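Local coordinates for DUF3863 domain-containing protein (Parabacteroides distasonis, PDB 3LM3) that is of unknown function but probably acts as a glycoside hydrolase or deacetylase on carbohydrate substrates, at residues A[22-27]-A[281-286]; A[61-66]-A[305-310]; A[193-198]-A[206-211]; A[200-205]-A[388-393]. All blocks are in the same frame, centred on the assembly; numbering follows the deposited sequence. Where two conformers were deposited one is given.

Contact 1: A[22-27]-A[281-286]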
loop_
_atom_site.group_PDB
_atom_site.type_symbol
_atom_site.label_atom_id
_atom_site.label_comp_id
_atom_site.label_asym_id
_atom_site.label_seq_id
_atom_site.Cartn_x
_atom_site.Cartn_y
_atom_site.Cartn_z
ATOM N N PHE A 22 3.686 -8.553 -10.672
ATOM C CA PHE A 22 2.476 -7.770 -10.762
ATOM C C PHE A 22 2.711 -6.344 -10.303
ATOM O O PHE A 22 3.399 -6.121 -9.313
ATOM C CB PHE A 22 1.409 -8.338 -9.854
ATOM C CG PHE A 22 1.009 -9.739 -10.216
ATOM C CD1 PHE A 22 0.020 -9.953 -11.147
ATOM C CD2 PHE A 22 1.647 -10.833 -9.664
ATOM C CE1 PHE A 22 -0.331 -11.249 -11.505
ATOM C CE2 PHE A 22 1.330 -12.139 -10.056
ATOM C CZ PHE A 22 0.303 -12.330 -10.963
ATOM N N VAL A 23 2.096 -5.404 -11.031
ATOM C CA VAL A 23 1.963 -4.018 -10.577
ATOM C C VAL A 23 0.475 -3.714 -10.482
ATOM O O VAL A 23 -0.257 -3.898 -11.467
ATOM C CB VAL A 23 2.621 -2.998 -11.520
ATOM C CG1 VAL A 23 2.269 -1.549 -11.112
ATOM C CG2 VAL A 23 4.136 -3.196 -11.586
ATOM N N THR A 24 0.045 -3.234 -9.325
ATOM C CA THR A 24 -1.320 -2.772 -9.139
ATOM C C THR A 24 -1.296 -1.269 -8.921
ATOM O O THR A 24 -0.788 -0.799 -7.895
ATOM C CB THR A 24 -2.017 -3.472 -7.980
ATOM O OG1 THR A 24 -1.296 -3.281 -6.755
ATOM C CG2 THR A 24 -2.165 -4.977 -8.225
ATOM N N LEU A 25 -1.839 -0.512 -9.869
ATOM C CA LEU A 25 -1.971 0.930 -9.779
ATOM C C LEU A 25 -3.406 1.313 -9.501
ATOM O O LEU A 25 -4.345 0.733 -10.059
ATOM C CB LEU A 25 -1.584 1.589 -11.105
ATOM C CG LEU A 25 -1.868 3.088 -11.248
ATOM C CD1 LEU A 25 -1.032 3.909 -10.272
ATOM C CD2 LEU A 25 -1.620 3.550 -12.708
ATOM N N CYS A 26 -3.576 2.294 -8.645
ATOM C CA CYS A 26 -4.843 2.996 -8.466
ATOM C C CYS A 26 -4.658 4.477 -8.780
ATOM O O CYS A 26 -3.656 5.089 -8.373
ATOM C CB CYS A 26 -5.345 2.852 -7.045
ATOM S SG CYS A 26 -6.729 3.949 -6.591
ATOM N N ILE A 27 -5.598 5.025 -9.540
ATOM C CA ILE A 27 -5.709 6.475 -9.747
ATOM C C ILE A 27 -6.889 6.978 -8.917
ATOM O O ILE A 27 -8.021 6.442 -9.057
ATOM C CB ILE A 27 -5.871 6.858 -11.249
ATOM C CG1 ILE A 27 -4.638 6.427 -12.034
ATOM C CG2 ILE A 27 -6.104 8.381 -11.388
ATOM C CD1 ILE A 27 -4.753 6.640 -13.501
ATOM N N TRP A 281 5.325 -8.335 -6.300
ATOM C CA TRP A 281 4.192 -7.422 -6.376
ATOM C C TRP A 281 4.607 -6.021 -5.940
ATOM O O TRP A 281 5.211 -5.846 -4.875
ATOM C CB TRP A 281 3.057 -7.926 -5.482
ATOM C CG TRP A 281 1.939 -6.930 -5.296
ATOM C CD1 TRP A 281 1.208 -6.302 -6.271
ATOM C CD2 TRP A 281 1.460 -6.432 -4.041
ATOM N NE1 TRP A 281 0.287 -5.452 -5.679
ATOM C CE2 TRP A 281 0.452 -5.491 -4.320
ATOM C CE3 TRP A 281 1.803 -6.677 -2.708
ATOM C CZ2 TRP A 281 -0.250 -4.814 -3.319
ATOM C CZ3 TRP A 281 1.135 -5.995 -1.733
ATOM C CH2 TRP A 281 0.118 -5.083 -2.030
ATOM N N VAL A 282 4.300 -5.052 -6.787
ATOM C CA VAL A 282 4.489 -3.643 -6.544
ATOM C C VAL A 282 3.113 -2.981 -6.576
ATOM O O VAL A 282 2.304 -3.228 -7.485
ATOM C CB VAL A 282 5.382 -3.017 -7.631
ATOM C CG1 VAL A 282 5.310 -1.486 -7.616
ATOM C CG2 VAL A 282 6.824 -3.549 -7.481
ATOM N N ALA A 283 2.862 -2.130 -5.575
ATOM C CA ALA A 283 1.629 -1.351 -5.441
ATOM C C ALA A 283 1.903 0.120 -5.611
ATOM O O ALA A 283 2.951 0.621 -5.167
ATOM C CB ALA A 283 1.009 -1.575 -4.064
ATOM N N ASN A 284 0.998 0.858 -6.243
ATOM C CA ASN A 284 1.203 2.304 -6.357
ATOM C C ASN A 284 -0.135 2.999 -6.486
ATOM O O ASN A 284 -1.112 2.427 -6.961
ATOM C CB ASN A 284 2.098 2.618 -7.551
ATOM C CG ASN A 284 2.971 3.857 -7.362
ATOM O OD1 ASN A 284 2.839 4.609 -6.396
ATOM N ND2 ASN A 284 3.907 4.048 -8.318
ATOM N N ILE A 285 -0.174 4.235 -6.001
ATOM C CA ILE A 285 -1.369 5.094 -6.032
ATOM C C ILE A 285 -0.925 6.453 -6.546
ATOM O O ILE A 285 -0.014 7.059 -5.976
ATOM C CB ILE A 285 -2.057 5.219 -4.677
ATOM C CG1 ILE A 285 -2.551 3.845 -4.200
ATOM C CG2 ILE A 285 -3.230 6.238 -4.760
ATOM C CD1 ILE A 285 -3.018 3.796 -2.732
ATOM N N TRP A 286 -1.516 6.902 -7.634
ATOM C CA TRP A 286 -1.284 8.223 -8.226
ATOM C C TRP A 286 -2.579 9.006 -8.174
ATOM O O TRP A 286 -3.603 8.592 -8.736
ATOM C CB TRP A 286 -0.861 8.126 -9.687
ATOM C CG TRP A 286 0.503 7.560 -9.959
ATOM C CD1 TRP A 286 1.077 6.452 -9.369
ATOM C CD2 TRP A 286 1.495 8.072 -10.857
ATOM N NE1 TRP A 286 2.332 6.253 -9.878
ATOM C CE2 TRP A 286 2.621 7.237 -10.778
ATOM C CE3 TRP A 286 1.570 9.199 -11.684
ATOM C CZ2 TRP A 286 3.763 7.453 -11.535
ATOM C CZ3 TRP A 286 2.698 9.385 -12.441
ATOM C CH2 TRP A 286 3.775 8.540 -12.358
#
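Thr24 and Trp281 meet across two neighbouring parallel strands, 22-27 and 281-286, of the curled inner sheet, consistent with a (beta/alpha)-barrel of the glycoside hydrolase/deacetylase type. The Trp281 side chain swings toward the other strand with CG anti to its backbone N (chi1 170°), and its ring edge faces Thr24: Trp281 NE1 donates to Thr24 OG1 at 2.9 Å, with the hydroxyl oxygen close to the indole plane. Thr24 CG2 lies 3.6 Å from Trp281 NE1, so the methyl also packs close to the nitrogen. Beyond the strands, Phe325 stacks on the Trp281 ring. An alanine in place of Trp281 would probably leave Thr24 OG1 without this donor and open a gap against Phe325. On the other sheet face Val23 and Val282 run alongside each other in the same sense, Val23 CG2 4.2 Å from Val282 CB. Further along that face Leu25 reaches obliquely to the Trp286 indole, whose other neighbours include Trp306 of helix 296-313. Asn284, between these pairs, sends ND2 to Val244 O. The backbones stay in register throughout, joined by five N-H to O=C bonds, of which the last runs from Trp286 N to Cys26 O at 2.9 Å. The tightest apolar approach is Leu25 CD1 to Trp286 CD1, 3.4 Å.

Contact 2: A[61-66]-A[305-310]; sequences EAFATN and MWVTGT
Phe63, in the last turns of helix 53-64, meets Val307 on helix 296-313, two helices that pack beside each other on one flank of the parallel sheet. The side chains cross at about a right angle, Phe63 CD1 lying 4.1 Å from Val307 CG2, and the phenylalanine ring also touches Leu25 of strand 21-29. The chain then leaves the helix. Thr65 turns its hydroxyl back to the helix end, where Thr65 OG1 donates to Ala62 O at 2.8 Å; that carbonyl also takes the backbone N of Thr65, both donors arriving from the same face of its plane. Thr65 O rests 3.4 Å from Val307 CG1, while Thr65 CG2 faces Thr308 OG1 at 3.9 Å. Asn66 comes last, its OD1 3.0 Å from Thr308 OG1. This link is doubtful on two counts: the threonine proton has a second acceptor within range, Lys304 O one helical turn back, and both residues were modelled in two conformers. The chemistry is therefore graded: an apolar inner part, where Val307 fits against the Phe63 ring and the carbonyls of Phe63 and Thr65, gives way to a polar outer margin at Asn66 and Thr308, whose hold on each other is likely to be modest.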
loop_
_atom_site.group_PDB
_atom_site.type_symbol
_atom_site.label_atom_id
_atom_site.label_comp_id
_atom_site.label_asym_id
_atom_site.label_seq_id
_atom_site.Cartn_x
_atom_site.Cartn_y
_atom_site.Cartn_z
ATOM N N GLU A 61 -3.928 7.305 -20.725
ATOM C CA GLU A 61 -3.217 7.072 -21.967
ATOM C C GLU A 61 -1.717 6.889 -21.737
ATOM O O GLU A 61 -1.078 6.033 -22.341
ATOM C CB GLU A 61 -3.575 8.196 -22.970
ATOM C CG GLU A 61 -5.079 8.066 -23.383
ATOM C CD GLU A 61 -5.648 9.085 -24.361
ATOM O OE1 GLU A 61 -5.056 10.173 -24.498
ATOM O OE2 GLU A 61 -6.737 8.766 -24.944
ATOM N N ALA A 62 -1.159 7.659 -20.801
ATOM C CA ALA A 62 0.234 7.501 -20.432
ATOM C C ALA A 62 0.484 6.083 -19.877
ATOM O O ALA A 62 1.462 5.407 -20.222
ATOM C CB ALA A 62 0.645 8.585 -19.414
ATOM N N PHE A 63 -0.419 5.641 -18.991
ATOM C CA PHE A 63 -0.354 4.296 -18.397
ATOM C C PHE A 63 -0.381 3.174 -19.426
ATOM O O PHE A 63 0.304 2.173 -19.258
ATOM C CB PHE A 63 -1.498 4.137 -17.402
ATOM C CG PHE A 63 -1.683 2.738 -16.858
ATOM C CD1 PHE A 63 -0.936 2.300 -15.782
ATOM C CD2 PHE A 63 -2.623 1.881 -17.400
ATOM C CE1 PHE A 63 -1.131 0.994 -15.248
ATOM C CE2 PHE A 63 -2.815 0.624 -16.886
ATOM C CZ PHE A 63 -2.080 0.180 -15.816
ATOM N N ALA A 64 -1.147 3.359 -20.497
ATOM C CA ALA A 64 -1.265 2.349 -21.522
ATOM C C ALA A 64 -0.042 2.243 -22.420
ATOM O O ALA A 64 0.051 1.281 -23.202
ATOM C CB ALA A 64 -2.498 2.640 -22.366
ATOM N N THR A 65 0.886 3.204 -22.345
ATOM C CA THR A 65 2.086 3.165 -23.213
ATOM C C THR A 65 2.878 1.888 -22.997
ATOM O O THR A 65 3.282 1.586 -21.896
ATOM C CB THR A 65 3.031 4.354 -22.872
ATOM O OG1 THR A 65 2.281 5.561 -22.898
ATOM C CG2 THR A 65 4.197 4.456 -23.868
ATOM N N ASN A 66 3.109 1.126 -24.081
ATOM C CA ASN A 66 3.818 -0.142 -24.001
ATOM C C ASN A 66 3.138 -1.117 -23.045
ATOM O O ASN A 66 3.768 -2.044 -22.515
ATOM C CB ASN A 66 5.283 0.093 -23.592
ATOM C CG ASN A 66 6.038 0.906 -24.616
ATOM O OD1 ASN A 66 6.520 2.017 -24.335
ATOM N ND2 ASN A 66 6.151 0.354 -25.822
HETATM N N MSE A 305 7.310 6.822 -18.240
HETATM C CA MSE A 305 8.635 6.357 -17.915
HETATM C C MSE A 305 8.569 5.135 -16.975
HETATM O O MSE A 305 9.251 4.115 -17.171
HETATM C CB MSE A 305 9.399 7.500 -17.254
HETATM C CG MSE A 305 10.851 7.357 -17.331
HETATM SE SE MSE A 305 11.743 8.906 -16.623
HETATM C CE MSE A 305 11.804 9.958 -18.268
ATOM N N TRP A 306 7.727 5.262 -15.948
ATOM C CA TRP A 306 7.543 4.222 -14.981
ATOM C C TRP A 306 7.084 2.926 -15.648
ATOM O O TRP A 306 7.689 1.852 -15.465
ATOM C CB TRP A 306 6.530 4.676 -13.916
ATOM C CG TRP A 306 6.170 3.565 -12.935
ATOM C CD1 TRP A 306 7.013 2.636 -12.345
ATOM C CD2 TRP A 306 4.865 3.295 -12.429
ATOM N NE1 TRP A 306 6.300 1.819 -11.522
ATOM C CE2 TRP A 306 4.970 2.180 -11.563
ATOM C CE3 TRP A 306 3.607 3.866 -12.658
ATOM C CZ2 TRP A 306 3.868 1.651 -10.894
ATOM C CZ3 TRP A 306 2.518 3.327 -11.996
ATOM C CH2 TRP A 306 2.649 2.218 -11.152
ATOM N N VAL A 307 6.008 2.999 -16.422
ATOM C CA VAL A 307 5.457 1.793 -17.054
ATOM C C VAL A 307 6.424 1.236 -18.079
ATOM O O VAL A 307 6.718 0.039 -18.069
ATOM C CB VAL A 307 4.094 2.118 -17.676
ATOM C CG1 VAL A 307 3.569 0.945 -18.555
ATOM C CG2 VAL A 307 3.078 2.486 -16.569
ATOM N N THR A 308 6.941 2.086 -18.954
ATOM C CA THR A 308 7.853 1.636 -19.993
ATOM C C THR A 308 9.122 1.029 -19.410
ATOM O O THR A 308 9.604 0.007 -19.885
ATOM C CB THR A 308 8.252 2.791 -20.915
ATOM O OG1 THR A 308 7.093 3.243 -21.637
ATOM C CG2 THR A 308 9.328 2.338 -21.900
ATOM N N GLY A 309 9.659 1.646 -18.363
ATOM C CA GLY A 309 10.876 1.158 -17.756
ATOM C C GLY A 309 10.691 -0.192 -17.064
ATOM O O GLY A 309 11.542 -1.074 -17.101
ATOM N N THR A 310 9.528 -0.348 -16.426
ATOM C CA THR A 310 9.162 -1.615 -15.812
ATOM C C THR A 310 9.049 -2.709 -16.867
ATOM O O THR A 310 9.589 -3.788 -16.690
ATOM C CB THR A 310 7.849 -1.457 -15.025
ATOM O OG1 THR A 310 7.989 -0.425 -14.036
ATOM C CG2 THR A 310 7.471 -2.752 -14.318
#

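Contact 3: A[193-198]-A[206-211]; sequences YPSTEH and KSDFID
The backbones of Ser195 and Thr196 pass beside Asp208 and Phe209 in two loop segments, 193-198 and 206-211, that run in roughly opposed directions (131° apart), and Thr196 N donates to Asp208 O at 2.9 Å, while the bond from Ile210 N to Pro194 O is weak. A type I beta turn from Ser195 to His198 ends segment 193-198, and within it Ser195 OG accepts from Glu197 N, an ST turn. Ser195 OG also donates to Asp208 OD2 at 2.7 Å, meeting the oxygen on its anti side; this OG is anti to the backbone N (chi1 -179°), which turns it to the aspartate. Asp208 OD2 takes Gln204 N as well and OD1 takes Gly205 N, so the carboxylate joins Ser195 to the connecting loop 200-205. Thr196 OG1 lies 3.4 Å from Asp208 CB, and Thr196 CG2 is 3.8 Å from Ile210 CG1. Phe209 reaches over Tyr193 with CZ above the centre of the tyrosine ring, the two ring planes inclined by 47°. Pro194 and Ile210 cross at about a right angle and face helix 154-163. Asp211 lies alongside Tyr193, with OD2 held by Arg330 in a salt bridge, and Tyr193 OH is bonded to Tyr333 O. One water donates to both Tyr193 OH, at 2.8 Å, and Asp211 OD1, at 2.7 Å.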
loop_
_atom_site.group_PDB
_atom_site.type_symbol
_atom_site.label_atom_id
_atom_site.label_comp_id
_atom_site.label_asym_id
_atom_site.label_seq_id
_atom_site.Cartn_x
_atom_site.Cartn_y
_atom_site.Cartn_z
ATOM N N TYR A 193 -4.226 -12.260 5.538
ATOM C CA TYR A 193 -5.589 -12.198 6.100
ATOM C C TYR A 193 -5.502 -11.587 7.500
ATOM O O TYR A 193 -4.785 -12.105 8.360
ATOM C CB TYR A 193 -6.172 -13.598 6.174
ATOM C CG TYR A 193 -6.405 -14.303 4.860
ATOM C CD1 TYR A 193 -7.475 -13.980 4.054
ATOM C CD2 TYR A 193 -5.599 -15.349 4.470
ATOM C CE1 TYR A 193 -7.729 -14.669 2.899
ATOM C CE2 TYR A 193 -5.832 -16.039 3.279
ATOM C CZ TYR A 193 -6.910 -15.726 2.519
ATOM O OH TYR A 193 -7.199 -16.385 1.320
ATOM N N PRO A 194 -6.209 -10.475 7.736
ATOM C CA PRO A 194 -6.116 -9.809 9.027
ATOM C C PRO A 194 -6.915 -10.542 10.121
ATOM O O PRO A 194 -7.852 -11.304 9.841
ATOM C CB PRO A 194 -6.705 -8.439 8.744
ATOM C CG PRO A 194 -7.767 -8.737 7.665
ATOM C CD PRO A 194 -7.140 -9.779 6.819
ATOM N N SER A 195 -6.500 -10.289 11.348
ATOM C CA SER A 195 -7.182 -10.750 12.548
ATOM C C SER A 195 -8.352 -9.846 12.933
ATOM O O SER A 195 -8.291 -8.623 12.779
ATOM C CB SER A 195 -6.176 -10.699 13.687
ATOM O OG SER A 195 -6.704 -11.139 14.926
ATOM N N THR A 196 -9.407 -10.444 13.510
ATOM C CA THR A 196 -10.466 -9.651 14.108
ATOM C C THR A 196 -9.935 -8.720 15.218
ATOM O O THR A 196 -10.566 -7.703 15.531
ATOM C CB THR A 196 -11.581 -10.568 14.664
ATOM O OG1 THR A 196 -11.024 -11.539 15.524
ATOM C CG2 THR A 196 -12.333 -11.280 13.516
ATOM N N GLU A 197 -8.757 -9.025 15.751
ATOM C CA GLU A 197 -8.135 -8.177 16.758
ATOM C C GLU A 197 -7.599 -6.856 16.233
ATOM O O GLU A 197 -7.613 -5.873 16.951
ATOM C CB GLU A 197 -6.986 -8.905 17.451
ATOM C CG GLU A 197 -7.431 -10.116 18.255
ATOM C CD GLU A 197 -6.292 -10.864 18.913
ATOM O OE1 GLU A 197 -5.133 -10.350 18.936
ATOM O OE2 GLU A 197 -6.546 -11.996 19.366
ATOM N N HIS A 198 -7.048 -6.843 15.012
ATOM C CA HIS A 198 -6.287 -5.708 14.540
ATOM C C HIS A 198 -5.955 -5.888 13.060
ATOM O O HIS A 198 -5.421 -6.937 12.663
ATOM C CB HIS A 198 -4.990 -5.576 15.337
ATOM C CG HIS A 198 -4.361 -4.220 15.246
ATOM N ND1 HIS A 198 -3.818 -3.694 14.083
ATOM C CD2 HIS A 198 -4.175 -3.277 16.205
ATOM C CE1 HIS A 198 -3.344 -2.487 14.343
ATOM N NE2 HIS A 198 -3.525 -2.224 15.630
ATOM N N LYS A 206 -8.543 -20.058 12.946
ATOM C CA LYS A 206 -9.933 -19.960 12.563
ATOM C C LYS A 206 -10.731 -18.922 13.386
ATOM O O LYS A 206 -11.560 -18.196 12.834
ATOM C CB LYS A 206 -10.607 -21.339 12.656
ATOM N N SER A 207 -10.489 -18.850 14.700
ATOM C CA SER A 207 -11.319 -18.017 15.582
ATOM C C SER A 207 -11.246 -16.519 15.323
ATOM O O SER A 207 -12.221 -15.805 15.565
ATOM C CB SER A 207 -11.012 -18.297 17.060
ATOM O OG SER A 207 -9.686 -17.945 17.389
ATOM N N ASP A 208 -10.109 -16.050 14.784
ATOM C CA ASP A 208 -9.928 -14.638 14.494
ATOM C C ASP A 208 -9.784 -14.340 12.996
ATOM O O ASP A 208 -9.399 -13.238 12.611
ATOM C CB ASP A 208 -8.750 -14.056 15.315
ATOM C CG ASP A 208 -7.410 -14.592 14.898
ATOM O OD1 ASP A 208 -7.313 -15.777 14.501
ATOM O OD2 ASP A 208 -6.421 -13.835 15.004
ATOM N N PHE A 209 -10.182 -15.284 12.148
ATOM C CA PHE A 209 -9.930 -15.173 10.708
ATOM C C PHE A 209 -10.905 -14.193 10.062
ATOM O O PHE A 209 -12.126 -14.219 10.340
ATOM C CB PHE A 209 -10.061 -16.546 10.045
ATOM C CG PHE A 209 -9.512 -16.609 8.633
ATOM C CD1 PHE A 209 -8.141 -16.670 8.402
ATOM C CD2 PHE A 209 -10.379 -16.610 7.556
ATOM C CE1 PHE A 209 -7.638 -16.757 7.101
ATOM C CE2 PHE A 209 -9.882 -16.677 6.249
ATOM C CZ PHE A 209 -8.526 -16.758 6.028
ATOM N N ILE A 210 -10.397 -13.335 9.189
ATOM C CA ILE A 210 -11.237 -12.539 8.294
ATOM C C ILE A 210 -10.837 -12.881 6.849
ATOM O O ILE A 210 -9.654 -12.776 6.488
ATOM C CB ILE A 210 -10.998 -11.032 8.511
ATOM C CG1 ILE A 210 -11.387 -10.607 9.929
ATOM C CG2 ILE A 210 -11.760 -10.194 7.462
ATOM C CD1 ILE A 210 -10.923 -9.193 10.279
ATOM N N ASP A 211 -11.802 -13.276 6.029
ATOM C CA ASP A 211 -11.556 -13.659 4.630
ATOM C C ASP A 211 -11.506 -12.406 3.746
ATOM O O ASP A 211 -12.330 -12.213 2.857
ATOM C CB ASP A 211 -12.614 -14.668 4.173
ATOM C CG ASP A 211 -12.318 -15.271 2.814
ATOM O OD1 ASP A 211 -11.201 -15.152 2.297
ATOM O OD2 ASP A 211 -13.245 -15.870 2.238
HETATM O O HOH W 1 -9.829 -17.340 1.432
HETATM O O HOH W 2 -13.264 -12.964 16.469
HETATM O O HOH W 3 -5.341 -13.910 17.560
#

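Contact 4: A[200-205]-A[388-393]; sequences CKPAQG and TRYDLQ
Lys201 NZ is gripped by Leu392 O at 3.0 Å and, more weakly, by Tyr390 O, where loop 200-205 of the DUF3863 part of the chain meets the DUF3864 part, just as the latter leaves the edge strand 383-389 of the antiparallel sheet. A water takes a further bond from NZ and donates to Asp391 O, and Glu197 OE1 forms a salt bridge with the lysine, so the ammonium is met by two carbonyls, a water and a carboxylate. The lysine approaches Leu392 O from above the carbonyl plane. Its chain is extended, with CG anti to the backbone N (chi1 174°), and it passes Tyr390 running the other way, bringing Lys201 CE to 3.0 Å from Tyr390 O. An alanine here would probably leave Leu392 O without this donor and Glu197 without its ion-pair mate. Next to Lys201, Pro202 covers one face of the Tyr390 ring: Pro202 CD sits 3.5 Å from the ring centroid, 13° off the normal, a CH-pi contact. Thr388 O lies over the opposite face, so the ring is held between the two, and the Tyr390 hydroxyl goes to Gly186 O. Gln204 bends at chi2 (-61°) and crosses Tyr390 at about a right angle. Its amide is fixed by NE2, which donates to Pro202 O and to Lys365 O. Arg389 and Asp391 meet side-on, NE to OD1 and NH2 to OD2, each on a syn lone pair of the carboxylate. Arg389 NH2 lies 2.7 Å from Asp391 OD2.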
loop_
_atom_site.group_PDB
_atom_site.type_symbol
_atom_site.label_atom_id
_atom_site.label_comp_id
_atom_site.label_asym_id
_atom_site.label_seq_id
_atom_site.Cartn_x
_atom_site.Cartn_y
_atom_site.Cartn_z
ATOM N N CYS A 200 -3.639 -4.769 11.274
ATOM C CA CYS A 200 -2.220 -4.963 10.978
ATOM C C CYS A 200 -1.693 -6.352 11.367
ATOM O O CYS A 200 -0.542 -6.712 11.029
ATOM C CB CYS A 200 -1.391 -3.944 11.740
ATOM S SG CYS A 200 -1.501 -2.265 11.079
ATOM N N LYS A 201 -2.495 -7.124 12.108
ATOM C CA LYS A 201 -2.091 -8.421 12.647
ATOM C C LYS A 201 -2.609 -9.542 11.748
ATOM O O LYS A 201 -3.823 -9.616 11.497
ATOM C CB LYS A 201 -2.684 -8.604 14.063
ATOM C CG LYS A 201 -2.429 -9.964 14.635
ATOM C CD LYS A 201 -2.884 -10.107 16.108
ATOM C CE LYS A 201 -3.139 -11.580 16.436
ATOM N NZ LYS A 201 -3.037 -11.786 17.928
ATOM N N PRO A 202 -1.752 -10.441 11.280
ATOM C CA PRO A 202 -2.295 -11.643 10.648
ATOM C C PRO A 202 -3.202 -12.475 11.581
ATOM O O PRO A 202 -2.875 -12.683 12.746
ATOM C CB PRO A 202 -1.048 -12.439 10.254
ATOM C CG PRO A 202 0.053 -11.378 10.120
ATOM C CD PRO A 202 -0.286 -10.407 11.235
ATOM N N ALA A 203 -4.344 -12.921 11.070
ATOM C CA ALA A 203 -5.167 -13.887 11.794
ATOM C C ALA A 203 -4.305 -15.083 12.188
ATOM O O ALA A 203 -3.557 -15.634 11.381
ATOM C CB ALA A 203 -6.367 -14.317 10.926
ATOM N N GLN A 204 -4.423 -15.497 13.442
ATOM C CA GLN A 204 -3.629 -16.599 13.958
ATOM C C GLN A 204 -4.272 -17.965 13.699
ATOM O O GLN A 204 -3.591 -18.982 13.697
ATOM C CB GLN A 204 -3.391 -16.424 15.467
ATOM C CG GLN A 204 -2.592 -15.129 15.788
ATOM C CD GLN A 204 -1.218 -15.119 15.166
ATOM O OE1 GLN A 204 -0.352 -15.903 15.550
ATOM N NE2 GLN A 204 -1.010 -14.240 14.186
ATOM N N GLY A 205 -5.569 -17.972 13.470
ATOM C CA GLY A 205 -6.296 -19.226 13.301
ATOM C C GLY A 205 -7.738 -18.997 12.905
ATOM O O GLY A 205 -8.137 -17.885 12.595
ATOM N N THR A 388 8.368 -7.505 15.793
ATOM C CA THR A 388 6.993 -7.220 16.135
ATOM C C THR A 388 6.253 -8.550 16.147
ATOM O O THR A 388 6.126 -9.201 15.121
ATOM C CB THR A 388 6.378 -6.263 15.097
ATOM O OG1 THR A 388 7.140 -5.059 15.016
ATOM C CG2 THR A 388 4.926 -5.897 15.444
ATOM N N ARG A 389 5.793 -8.968 17.327
ATOM C CA ARG A 389 5.095 -10.235 17.483
ATOM C C ARG A 389 3.611 -10.113 17.231
ATOM O O ARG A 389 2.980 -9.175 17.646
ATOM C CB ARG A 389 5.330 -10.762 18.904
ATOM C CG ARG A 389 6.737 -11.229 19.113
ATOM C CD ARG A 389 6.953 -11.752 20.506
ATOM N NE ARG A 389 6.249 -13.005 20.717
ATOM C CZ ARG A 389 6.571 -13.874 21.649
ATOM N NH1 ARG A 389 7.602 -13.642 22.466
ATOM N NH2 ARG A 389 5.873 -14.983 21.751
ATOM N N TYR A 390 3.061 -11.097 16.536
ATOM C CA TYR A 390 1.645 -11.155 16.240
ATOM C C TYR A 390 0.907 -12.179 17.085
ATOM O O TYR A 390 -0.315 -12.164 17.118
ATOM C CB TYR A 390 1.455 -11.498 14.766
ATOM C CG TYR A 390 2.118 -10.538 13.820
ATOM C CD1 TYR A 390 1.975 -9.178 13.972
ATOM C CD2 TYR A 390 2.817 -11.007 12.699
ATOM C CE1 TYR A 390 2.562 -8.289 13.076
ATOM C CE2 TYR A 390 3.393 -10.135 11.792
ATOM C CZ TYR A 390 3.285 -8.775 11.997
ATOM O OH TYR A 390 3.833 -7.890 11.083
ATOM N N ASP A 391 1.638 -13.072 17.731
ATOM C CA ASP A 391 0.998 -14.070 18.596
ATOM C C ASP A 391 0.437 -13.437 19.864
ATOM O O ASP A 391 -0.527 -13.951 20.454
ATOM C CB ASP A 391 1.946 -15.251 18.858
ATOM C CG ASP A 391 3.198 -14.865 19.621
ATOM O OD1 ASP A 391 3.687 -13.733 19.519
ATOM O OD2 ASP A 391 3.721 -15.747 20.321
ATOM N N LEU A 392 0.999 -12.319 20.275
ATOM C CA LEU A 392 0.484 -11.518 21.362
ATOM C C LEU A 392 -0.890 -10.925 21.005
ATOM O O LEU A 392 -1.143 -10.543 19.856
ATOM C CB LEU A 392 1.481 -10.388 21.701
ATOM C CG LEU A 392 2.894 -10.811 22.111
ATOM C CD1 LEU A 392 3.811 -9.605 22.297
ATOM C CD2 LEU A 392 2.835 -11.651 23.396
ATOM N N GLN A 393 -1.787 -10.837 21.975
ATOM C CA GLN A 393 -3.076 -10.179 21.758
ATOM C C GLN A 393 -2.860 -8.736 21.316
ATOM O O GLN A 393 -1.987 -8.050 21.841
ATOM C CB GLN A 393 -3.976 -10.218 23.020
ATOM C CG GLN A 393 -5.366 -9.646 22.778
ATOM C CD GLN A 393 -6.364 -9.867 23.903
ATOM O OE1 GLN A 393 -6.041 -10.428 24.942
ATOM N NE2 GLN A 393 -7.599 -9.418 23.684
HETATM O O HOH W 4 -2.948 -14.381 19.344
#

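In the fold
Contacts 1 and 2 form one neighbourhood: their centres lie about 13 Å apart and they touch where Leu25 meets Phe63 and where Trp306 meets Val23, Asn284 and Trp286, so helices 53-64 and 296-313 cover the strands of contact 1. Contacts 3 and 4, with centres about 9 Å apart, share the loop between strands 194-195 and 213-216 and lie across the chain's centre from contact 2, whose centre is about 37 and 38 Å from theirs. Along the chain, contacts 1 and 2 interleave, contact 3 is nested inside the loops both close, and contact 4 crosses all three. Contacts 1 and 2 thus build the strand-and-helix wall, while 3 and 4 join its loops to the antiparallel sheet.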